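Local coordinates for thioredoxin family protein (Streptococcus pneumoniae, PDB 2YP6), which serves as a surface-exposed thioredoxin-fold lipoprotein in extracellular oxidative stress resistance, probably by thiol-disulfide exchange, at residues A[71-76]-A[89-94]. Sequence-based numbering, arbitrary orientation.
Sequences KVYLKF and PELMEL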
# COMPACT_ATOMS: atom_id res chain seq x y z
N LYS A 71 -6.17 -3.89 -10.98
CA LYS A 71 -5.91 -2.58 -10.44
C LYS A 71 -5.30 -2.79 -9.06
O LYS A 71 -5.55 -3.82 -8.42
CB LYS A 71 -7.21 -1.78 -10.37
CG LYS A 71 -7.86 -1.59 -11.76
CD LYS A 71 -9.25 -0.99 -11.73
CE LYS A 71 -9.91 -1.07 -13.10
NZ LYS A 71 -11.30 -0.59 -13.08
N VAL A 72 -4.49 -1.83 -8.60
CA VAL A 72 -3.82 -2.00 -7.31
C VAL A 72 -3.95 -0.72 -6.50
O VAL A 72 -3.73 0.36 -7.00
CB VAL A 72 -2.32 -2.40 -7.48
CG1 VAL A 72 -1.59 -2.42 -6.16
CG2 VAL A 72 -2.20 -3.78 -8.17
N TYR A 73 -4.34 -0.88 -5.24
CA TYR A 73 -4.34 0.22 -4.26
C TYR A 73 -3.06 0.05 -3.46
O TYR A 73 -2.92 -0.93 -2.71
CB TYR A 73 -5.57 0.05 -3.41
CG TYR A 73 -5.88 1.05 -2.29
CD1 TYR A 73 -4.98 1.31 -1.26
CD2 TYR A 73 -7.12 1.65 -2.23
CE1 TYR A 73 -5.31 2.18 -0.22
CE2 TYR A 73 -7.45 2.53 -1.20
CZ TYR A 73 -6.53 2.78 -0.19
OH TYR A 73 -6.89 3.64 0.85
N LEU A 74 -2.08 0.94 -3.68
CA LEU A 74 -0.75 0.77 -3.07
C LEU A 74 -0.53 1.88 -2.07
O LEU A 74 -0.45 3.03 -2.47
CB LEU A 74 0.33 0.80 -4.15
CG LEU A 74 1.76 0.58 -3.68
CD1 LEU A 74 1.98 -0.81 -3.13
CD2 LEU A 74 2.73 0.83 -4.85
N LYS A 75 -0.46 1.53 -0.79
CA LYS A 75 -0.35 2.52 0.28
C LYS A 75 0.99 2.43 0.97
O LYS A 75 1.37 1.37 1.47
CB LYS A 75 -1.44 2.32 1.31
CG LYS A 75 -1.45 3.32 2.42
CD LYS A 75 -2.43 2.88 3.53
CE LYS A 75 -2.66 3.96 4.54
NZ LYS A 75 -3.60 5.01 4.06
N PHE A 76 1.68 3.56 1.02
CA PHE A 76 2.93 3.68 1.75
C PHE A 76 2.63 4.31 3.09
O PHE A 76 1.97 5.34 3.14
CB PHE A 76 3.94 4.53 0.96
CG PHE A 76 4.44 3.87 -0.30
CD1 PHE A 76 3.69 3.92 -1.48
CD2 PHE A 76 5.62 3.16 -0.31
CE1 PHE A 76 4.11 3.32 -2.60
CE2 PHE A 76 6.05 2.54 -1.44
CZ PHE A 76 5.30 2.61 -2.60
N PRO A 89 -8.16 0.99 9.86
CA PRO A 89 -9.46 0.30 9.95
C PRO A 89 -10.34 0.53 8.71
O PRO A 89 -11.00 -0.41 8.23
CB PRO A 89 -10.10 0.92 11.20
CG PRO A 89 -8.88 1.24 12.09
CD PRO A 89 -7.87 1.78 11.08
N GLU A 90 -10.30 1.73 8.16
CA GLU A 90 -11.09 2.01 6.97
C GLU A 90 -10.57 1.14 5.82
O GLU A 90 -11.35 0.63 5.03
CB GLU A 90 -11.07 3.49 6.61
CG GLU A 90 -11.93 3.77 5.38
CD GLU A 90 -12.01 5.25 5.02
OE1 GLU A 90 -11.17 6.03 5.53
OE2 GLU A 90 -12.92 5.61 4.23
N LEU A 91 -9.25 0.94 5.73
CA LEU A 91 -8.70 0.09 4.67
C LEU A 91 -9.11 -1.38 4.85
O LEU A 91 -9.38 -2.08 3.86
CB LEU A 91 -7.17 0.22 4.63
CG LEU A 91 -6.50 -0.44 3.42
CD1 LEU A 91 -7.07 0.11 2.12
CD2 LEU A 91 -4.99 -0.26 3.49
N MET A 92 -9.19 -1.84 6.09
CA MET A 92 -9.79 -3.15 6.37
C MET A 92 -11.23 -3.26 5.90
O MET A 92 -11.62 -4.31 5.36
CB MET A 92 -9.67 -3.54 7.84
CG MET A 92 -8.21 -3.69 8.26
SD MET A 92 -8.02 -3.86 10.03
CE MET A 92 -9.10 -5.22 10.38
N GLU A 93 -12.04 -2.20 6.09
CA GLU A 93 -13.38 -2.17 5.49
C GLU A 93 -13.35 -2.45 4.00
O GLU A 93 -14.18 -3.21 3.45
CB GLU A 93 -14.06 -0.80 5.68
CG GLU A 93 -14.64 -0.55 7.03
CD GLU A 93 -15.20 0.85 7.19
OE1 GLU A 93 -14.58 1.84 6.73
OE2 GLU A 93 -16.26 0.98 7.79
N LEU A 94 -12.44 -1.77 3.32
CA LEU A 94 -12.32 -1.91 1.88
C LEU A 94 -11.90 -3.33 1.53
O LEU A 94 -12.47 -3.93 0.60
CB LEU A 94 -11.32 -0.90 1.34
CG LEU A 94 -11.33 -0.65 -0.17
CD1 LEU A 94 -12.70 -0.14 -0.60
CD2 LEU A 94 -10.26 0.33 -0.52
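Leu91 lays one methyl on the ring of Tyr73. This is a CH-pi contact: CD1 of Leu91 sits over one face, 3.9 Å from the centroid of the Tyr73 ring and 27° off its normal. The methyl lies toward the hydroxyl end of the ring, with Leu91 CD1 3.6 Å from Tyr73 CZ and 3.8 Å from Tyr73 OH. With CG anti to the backbone N (chi1 -179°), the tyrosine reaches out from the strand toward the helix. The two side chains run past each other in opposite directions.

The remaining contacts between strand and helix are plain apolar packing. Leu94, about one helical turn after Leu91, brings CD2 obliquely to the ring, 3.6 Å from Tyr73 CE2. The second methyl of Leu91 turns to the lysine chain, where Leu91 CD2 lies 4.1 Å from Lys75 CD.

Strand 71-76 is an inner strand of the thioredoxin-fold sheet, between strands 102-108 and 154-158. It leads into the Cys81-Cys84 disulfide of the CxxC motif, and helix 88-96 follows soon after. The chain thus turns back, and the helix segment runs nearly antiparallel to the strand (166°), its axis 12.3 Å away at closest approach. Leu91 also touches Thr106, and Leu94 touches Phe102, both of the adjacent strand 102-108, while Ala177 of helix 174-182 packs on Tyr73.

The polar end of Lys75 is held outside the two segments. Its extended chain bends only at its last torsion. NZ of this buried lysine is hydrogen-bonded to Ser87 OG and forms a salt bridge with Glu155 OE2, which would offset the lysine charge.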